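Local atomic coordinates of ATP-citrate lyase beta-subunit (Chlorobium limicola, PDB entry 6HXJ), a protein that probably forms, as the beta subunit, part of the ATP-citrate lyase that uses ATP and CoA to cleave citrate to oxaloacetate and acetyl-CoA. Residues Ala103-Lys113 / Leu119-Trp132. Numbering follows the deposited sequence.
Sequences AEFYVSIIGNK and LISKHGGVDIEDNW
Tyr106 is the residue to start from, lying against Leu119, Ser121, Ile128 and Trp132 on one face of the sheet. With CG anti to the backbone N (chi1 174°), the ring lies along the hairpin, its CE2 near Leu119 CB. Ile128 comes in from the loop after the strand: its CD1 lies 3.8 Å from Tyr106 CB, and its CG1 sits over one ring face near the rim. Farther out on the ring, Trp132 CH2 approaches Tyr106 CE2 to 3.8 Å, the two ring planes inclined at 56°. The phenol oxygen is engaged as well, since Ser108 OG and Tyr106 OH are hydrogen-bonded at 3.0 Å.

Leu119 is the second anchor. Its CB packs 3.5 Å from Ser108 OG, while its CD1 reaches Ile110 CD1. Val107 and Ile120, paired on the other face, pack against helix 163-181, Val107 on Leu175 and Ile120 on Val168.

Underneath, strands 104-112 and 115-121 form an antiparallel hairpin within the ATP-grasp region. Tyr106 pairs with Ser121, and Ser108 with Leu119, each through two backbone hydrogen bonds; the bond from Leu119 N to Ser108 O is 2.8 Å long. Past Ser121 the chain turns and Gly124 CA lies 3.5 Å from Phe105 C, backbone against backbone. Gly124 N still bonds to Glu104 O at 3.0 Å, but from above the carbonyl plane.

The chemistry thus divides: backbone bonds fix the strand register, while Ile128 and Trp132 of the following loop pack on buried Tyr106 by largely apolar contacts, and polar bonds such as Gly124 N to Glu104 O also tie that loop down.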
ATOM      1  N   ALA A 103      67.482  56.649  -3.908  1.00137.11           N
ATOM      2  CA  ALA A 103      67.468  56.359  -2.475  1.00135.00           C
ATOM      3  C   ALA A 103      66.700  55.068  -2.117  1.00135.37           C
ATOM      4  O   ALA A 103      65.818  54.637  -2.866  1.00134.19           O
ATOM      5  CB  ALA A 103      66.911  57.551  -1.707  1.00136.51           C
ATOM      6  N   GLU A 104      67.056  54.459  -0.967  1.00129.58           N
ATOM      7  CA  GLU A 104      66.462  53.226  -0.433  1.00126.03           C
ATOM      8  C   GLU A 104      65.877  53.454   0.963  1.00127.27           C
ATOM      9  O   GLU A 104      66.480  54.169   1.773  1.00128.47           O
ATOM     10  CB  GLU A 104      67.508  52.106  -0.376  1.00126.99           C
ATOM     11  CG  GLU A 104      68.159  51.803  -1.720  1.00138.76           C
ATOM     12  CD  GLU A 104      69.194  50.691  -1.774  1.00163.31           C
ATOM     13  OE1 GLU A 104      69.913  50.479  -0.768  1.00157.36           O
ATOM     14  OE2 GLU A 104      69.328  50.069  -2.854  1.00158.78           O
ATOM     15  N   PHE A 105      64.708  52.840   1.244  1.00119.02           N
ATOM     16  CA  PHE A 105      64.024  52.978   2.516  1.00116.64           C
ATOM     17  C   PHE A 105      63.592  51.604   3.034  1.00116.94           C
ATOM     18  O   PHE A 105      63.521  50.622   2.281  1.00115.57           O
ATOM     19  CB  PHE A 105      62.783  53.884   2.376  1.00118.20           C
ATOM     20  CG  PHE A 105      62.919  55.187   1.640  1.00122.45           C
ATOM     21  CD1 PHE A 105      63.920  56.098   1.977  1.00128.99           C
ATOM     22  CD2 PHE A 105      61.996  55.552   0.670  1.00124.78           C
ATOM     23  CE1 PHE A 105      64.055  57.309   1.286  1.00131.96           C
ATOM     24  CE2 PHE A 105      62.106  56.775   0.002  1.00130.56           C
ATOM     25  CZ  PHE A 105      63.137  57.648   0.316  1.00131.04           C
ATOM     26  N   TYR A 106      63.269  51.547   4.325  1.00110.26           N
ATOM     27  CA  TYR A 106      62.771  50.331   4.945  1.00106.26           C
ATOM     28  C   TYR A 106      61.359  50.551   5.464  1.00106.84           C
ATOM     29  O   TYR A 106      61.071  51.586   6.066  1.00107.44           O
ATOM     30  CB  TYR A 106      63.719  49.878   6.070  1.00107.42           C
ATOM     31  CG  TYR A 106      63.233  48.700   6.884  1.00106.93           C
ATOM     32  CD1 TYR A 106      63.267  47.411   6.368  1.00108.23           C
ATOM     33  CD2 TYR A 106      62.785  48.867   8.192  1.00107.25           C
ATOM     34  CE1 TYR A 106      62.827  46.320   7.117  1.00108.72           C
ATOM     35  CE2 TYR A 106      62.330  47.784   8.949  1.00106.40           C
ATOM     36  CZ  TYR A 106      62.360  46.509   8.409  1.00113.59           C
ATOM     37  OH  TYR A 106      61.944  45.427   9.154  1.00113.12           O
ATOM     38  N   VAL A 107      60.475  49.601   5.147  1.00100.15           N
ATOM     39  CA  VAL A 107      59.077  49.539   5.583  1.00 97.01           C
ATOM     40  C   VAL A 107      58.794  48.102   5.976  1.00 96.04           C
ATOM     41  O   VAL A 107      59.143  47.187   5.246  1.00 95.06           O
ATOM     42  CB  VAL A 107      58.001  49.996   4.554  1.00100.41           C
ATOM     43  CG1 VAL A 107      56.602  49.758   5.106  1.00 99.07           C
ATOM     44  CG2 VAL A 107      58.175  51.441   4.114  1.00102.61           C
ATOM     45  N   SER A 108      58.153  47.904   7.110  1.00 89.53           N
ATOM     46  CA  SER A 108      57.706  46.604   7.561  1.00 86.74           C
ATOM     47  C   SER A 108      56.549  46.797   8.491  1.00 89.15           C
ATOM     48  O   SER A 108      56.538  47.732   9.297  1.00 90.17           O
ATOM     49  CB  SER A 108      58.812  45.815   8.254  1.00 91.60           C
ATOM     50  OG  SER A 108      59.119  46.339   9.535  1.00105.67           O
ATOM     51  N   ILE A 109      55.572  45.907   8.372  1.00 83.07           N
ATOM     52  CA  ILE A 109      54.385  45.832   9.221  1.00 80.37           C
ATOM     53  C   ILE A 109      54.325  44.402   9.802  1.00 83.77           C
ATOM     54  O   ILE A 109      54.246  43.438   9.046  1.00 81.12           O
ATOM     55  CB  ILE A 109      53.100  46.348   8.507  1.00 81.19           C
ATOM     56  CG1 ILE A 109      51.881  46.241   9.405  1.00 79.83           C
ATOM     57  CG2 ILE A 109      52.846  45.713   7.142  1.00 80.31           C
ATOM     58  CD1 ILE A 109      50.930  47.405   9.294  1.00 89.94           C
ATOM     59  N   ILE A 110      54.555  44.291  11.114  1.00 81.99           N
ATOM     60  CA  ILE A 110      54.651  43.016  11.824  1.00 82.56           C
ATOM     61  C   ILE A 110      53.533  42.937  12.831  1.00 86.07           C
ATOM     62  O   ILE A 110      53.421  43.821  13.689  1.00 87.04           O
ATOM     63  CB  ILE A 110      56.068  42.800  12.439  1.00 88.49           C
ATOM     64  CG1 ILE A 110      56.442  43.983  13.392  1.00 91.99           C
ATOM     65  CG2 ILE A 110      57.093  42.645  11.314  1.00 89.89           C
ATOM     66  CD1 ILE A 110      57.926  44.258  13.762  1.00101.49           C
ATOM     67  N   GLY A 111      52.671  41.927  12.683  1.00 79.22           N
ATOM     68  CA  GLY A 111      51.518  41.744  13.549  1.00 77.16           C
ATOM     69  C   GLY A 111      51.884  41.379  14.970  1.00 84.35           C
ATOM     70  O   GLY A 111      52.956  40.814  15.211  1.00 87.06           O
ATOM     71  N   ASN A 112      51.005  41.722  15.917  1.00 79.96           N
ATOM     72  CA  ASN A 112      51.166  41.454  17.352  1.00 80.68           C
ATOM     73  C   ASN A 112      49.781  41.259  17.999  1.00 83.40           C
ATOM     74  O   ASN A 112      48.771  41.504  17.333  1.00 81.67           O
ATOM     75  CB  ASN A 112      51.962  42.571  18.054  1.00 81.94           C
ATOM     76  CG  ASN A 112      51.434  43.959  17.834  1.00 91.69           C
ATOM     77  OD1 ASN A 112      50.263  44.256  18.086  1.00 86.23           O
ATOM     78  ND2 ASN A 112      52.290  44.836  17.343  1.00 83.49           N
ATOM     79  N   LYS A 113      49.733  40.847  19.284  1.00 79.16           N
ATOM     80  CA  LYS A 113      48.488  40.530  19.983  1.00 77.02           C
ATOM     81  C   LYS A 113      47.440  41.634  19.929  1.00 82.36           C
ATOM     82  O   LYS A 113      46.254  41.327  19.964  1.00 81.24           O
ATOM     83  CB  LYS A 113      48.738  40.072  21.435  1.00 79.54           C
ATOM     84  CG  LYS A 113      49.449  41.087  22.325  1.00101.96           C
ATOM     85  CD  LYS A 113      49.665  40.616  23.776  1.00112.37           C
ATOM     86  CE  LYS A 113      50.048  41.755  24.719  1.00120.90           C
ATOM     87  NZ  LYS A 113      51.445  42.261  24.518  1.00127.94           N
ATOM     88  N   LEU A 119      57.104  49.762  11.147  1.00 97.08           N
ATOM     89  CA  LEU A 119      58.461  50.255  11.352  1.00100.74           C
ATOM     90  C   LEU A 119      58.874  50.940  10.060  1.00107.98           C
ATOM     91  O   LEU A 119      58.670  50.388   8.973  1.00106.25           O
ATOM     92  CB  LEU A 119      59.430  49.108  11.730  1.00101.44           C
ATOM     93  CG  LEU A 119      59.499  48.728  13.221  1.00106.28           C
ATOM     94  CD1 LEU A 119      58.268  48.010  13.666  1.00103.80           C
ATOM     95  CD2 LEU A 119      60.676  47.837  13.500  1.00109.80           C
ATOM     96  N   ILE A 120      59.391  52.170  10.171  1.00108.64           N
ATOM     97  CA  ILE A 120      59.822  52.946   9.014  1.00110.97           C
ATOM     98  C   ILE A 120      61.256  53.472   9.184  1.00117.28           C
ATOM     99  O   ILE A 120      61.637  53.918  10.259  1.00117.56           O
ATOM    100  CB  ILE A 120      58.792  54.067   8.661  1.00114.86           C
ATOM    101  CG1 ILE A 120      59.029  54.622   7.244  1.00117.33           C
ATOM    102  CG2 ILE A 120      58.715  55.195   9.726  1.00116.96           C
ATOM    103  CD1 ILE A 120      57.923  55.419   6.740  1.00128.27           C
ATOM    104  N   SER A 121      62.039  53.430   8.116  1.00116.31           N
ATOM    105  CA  SER A 121      63.396  53.978   8.148  1.00119.85           C
ATOM    106  C   SER A 121      63.742  54.653   6.841  1.00126.23           C
ATOM    107  O   SER A 121      63.309  54.216   5.776  1.00124.13           O
ATOM    108  CB  SER A 121      64.425  52.898   8.461  1.00124.04           C
ATOM    109  OG  SER A 121      65.655  53.492   8.835  1.00136.98           O
ATOM    110  N   LYS A 122      64.532  55.717   6.922  1.00127.82           N
ATOM    111  CA  LYS A 122      65.016  56.445   5.746  1.00130.26           C
ATOM    112  C   LYS A 122      66.279  55.754   5.217  1.00136.60           C
ATOM    113  O   LYS A 122      66.631  55.933   4.053  1.00136.89           O
ATOM    114  CB  LYS A 122      65.307  57.903   6.115  1.00135.48           C
ATOM    115  CG  LYS A 122      64.922  58.901   5.035  1.00146.28           C
ATOM    116  CD  LYS A 122      65.140  60.341   5.490  1.00155.77           C
ATOM    117  CE  LYS A 122      65.059  61.307   4.334  1.00161.66           C
ATOM    118  NZ  LYS A 122      65.676  62.617   4.667  1.00169.83           N
ATOM    119  N   HIS A 123      66.945  54.972   6.091  1.00134.73           N
ATOM    120  CA  HIS A 123      68.155  54.207   5.805  1.00135.92           C
ATOM    121  C   HIS A 123      67.817  52.796   5.381  1.00138.09           C
ATOM    122  O   HIS A 123      67.954  51.855   6.163  1.00136.78           O
ATOM    123  CB  HIS A 123      69.088  54.182   7.023  1.00138.72           C
ATOM    124  CG  HIS A 123      69.653  55.518   7.356  1.00145.31           C
ATOM    125  ND1 HIS A 123      70.553  56.151   6.517  1.00149.09           N
ATOM    126  CD2 HIS A 123      69.427  56.303   8.432  1.00148.51           C
ATOM    127  CE1 HIS A 123      70.843  57.297   7.108  1.00151.36           C
ATOM    128  NE2 HIS A 123      70.189  57.432   8.264  1.00151.47           N
ATOM    129  N   GLY A 124      67.411  52.647   4.132  1.00134.86           N
ATOM    130  CA  GLY A 124      67.056  51.353   3.573  1.00133.08           C
ATOM    131  C   GLY A 124      68.200  50.643   2.895  1.00138.87           C
ATOM    132  O   GLY A 124      69.217  51.248   2.563  1.00140.51           O
ATOM    133  N   GLY A 125      68.010  49.359   2.684  1.00135.60           N
ATOM    134  CA  GLY A 125      69.027  48.511   2.080  1.00136.73           C
ATOM    135  C   GLY A 125      69.785  47.711   3.117  1.00143.59           C
ATOM    136  O   GLY A 125      69.224  47.363   4.155  1.00142.24           O
ATOM    137  N   VAL A 126      71.066  47.408   2.846  1.00143.82           N
ATOM    138  CA  VAL A 126      71.961  46.606   3.705  1.00145.20           C
ATOM    139  C   VAL A 126      72.384  47.328   5.022  1.00152.20           C
ATOM    140  O   VAL A 126      72.604  46.676   6.052  1.00151.46           O
ATOM    141  CB  VAL A 126      73.207  46.122   2.888  1.00150.21           C
ATOM    142  CG1 VAL A 126      73.851  44.893   3.523  1.00150.21           C
ATOM    143  CG2 VAL A 126      72.851  45.835   1.428  1.00149.01           C
ATOM    144  N   ASP A 127      72.487  48.669   4.959  1.00152.02           N
ATOM    145  CA  ASP A 127      72.932  49.552   6.038  1.00154.82           C
ATOM    146  C   ASP A 127      71.943  49.699   7.215  1.00158.44           C
ATOM    147  O   ASP A 127      72.293  50.363   8.194  1.00159.85           O
ATOM    148  CB  ASP A 127      73.323  50.935   5.471  1.00159.24           C
ATOM    149  CG  ASP A 127      72.218  51.709   4.767  1.00174.33           C
ATOM    150  OD1 ASP A 127      71.104  51.160   4.623  1.00174.00           O
ATOM    151  OD2 ASP A 127      72.476  52.853   4.334  1.00183.24           O
ATOM    152  N   ILE A 128      70.739  49.081   7.142  1.00152.52           N
ATOM    153  CA  ILE A 128      69.700  49.095   8.191  1.00151.16           C
ATOM    154  C   ILE A 128      70.155  48.410   9.524  1.00157.26           C
ATOM    155  O   ILE A 128      69.656  48.796  10.587  1.00157.15           O
ATOM    156  CB  ILE A 128      68.349  48.506   7.645  1.00150.89           C
ATOM    157  CG1 ILE A 128      67.152  48.696   8.611  1.00149.81           C
ATOM    158  CG2 ILE A 128      68.468  47.032   7.236  1.00149.60           C
ATOM    159  CD1 ILE A 128      66.506  50.013   8.630  1.00154.61           C
ATOM    160  N   GLU A 129      71.094  47.417   9.462  1.00155.56           N
ATOM    161  CA  GLU A 129      71.584  46.684  10.649  1.00157.00           C
ATOM    162  C   GLU A 129      72.176  47.625  11.734  1.00164.87           C
ATOM    163  O   GLU A 129      71.829  47.511  12.919  1.00164.87           O
ATOM    164  CB  GLU A 129      72.570  45.550  10.263  1.00158.77           C
ATOM    165  CG  GLU A 129      71.969  44.437   9.420  1.00165.97           C
ATOM    166  CD  GLU A 129      72.980  43.444   8.880  1.00185.93           C
ATOM    167  OE1 GLU A 129      73.344  43.554   7.687  1.00176.73           O
ATOM    168  OE2 GLU A 129      73.413  42.556   9.653  1.00178.86           O
ATOM    169  N   ASP A 130      73.076  48.534  11.323  1.00149.27           N
ATOM    170  CA  ASP A 130      73.693  49.497  12.240  1.00149.47           C
ATOM    171  C   ASP A 130      72.745  50.665  12.518  1.00152.25           C
ATOM    172  O   ASP A 130      72.690  51.155  13.649  1.00151.61           O
ATOM    173  CB  ASP A 130      75.064  49.992  11.718  1.00151.83           C
ATOM    174  CG  ASP A 130      75.936  50.678  12.762  1.00163.76           C
ATOM    175  OD1 ASP A 130      76.366  49.995  13.726  1.00164.21           O
ATOM    176  OD2 ASP A 130      76.252  51.878  12.577  1.00170.29           O
ATOM    177  N   ASN A 131      71.963  51.060  11.482  1.00148.03           N
ATOM    178  CA  ASN A 131      70.970  52.135  11.487  1.00147.16           C
ATOM    179  C   ASN A 131      69.612  51.658  12.014  1.00150.07           C
ATOM    180  O   ASN A 131      68.573  51.803  11.358  1.00149.44           O
ATOM    181  CB  ASN A 131      70.841  52.779  10.101  1.00145.70           C
ATOM    182  CG  ASN A 131      72.062  53.539   9.664  1.00160.99           C
ATOM    183  OD1 ASN A 131      72.601  54.380  10.391  1.00152.90           O
ATOM    184  ND2 ASN A 131      72.538  53.234   8.473  1.00151.83           N
ATOM    185  N   TRP A 132      69.624  51.098  13.222  1.00146.02           N
ATOM    186  CA  TRP A 132      68.387  50.673  13.855  1.00145.43           C
ATOM    187  C   TRP A 132      67.813  51.762  14.793  1.00148.25           C
ATOM    188  O   TRP A 132      66.679  51.635  15.249  1.00148.18           O
ATOM    189  CB  TRP A 132      68.507  49.302  14.531  1.00144.29           C
ATOM    190  CG  TRP A 132      67.172  48.624  14.666  1.00145.32           C
ATOM    191  CD1 TRP A 132      66.418  48.525  15.799  1.00148.37           C
ATOM    192  CD2 TRP A 132      66.364  48.090  13.600  1.00145.02           C
ATOM    193  NE1 TRP A 132      65.214  47.916  15.517  1.00147.80           N
ATOM    194  CE2 TRP A 132      65.156  47.638  14.176  1.00148.93           C
ATOM    195  CE3 TRP A 132      66.558  47.921  12.217  1.00146.08           C
ATOM    196  CZ2 TRP A 132      64.155  47.014  13.421  1.00148.01           C
ATOM    197  CZ3 TRP A 132      65.557  47.321  11.469  1.00147.30           C
ATOM    198  CH2 TRP A 132      64.374  46.873  12.070  1.00147.89           C
TER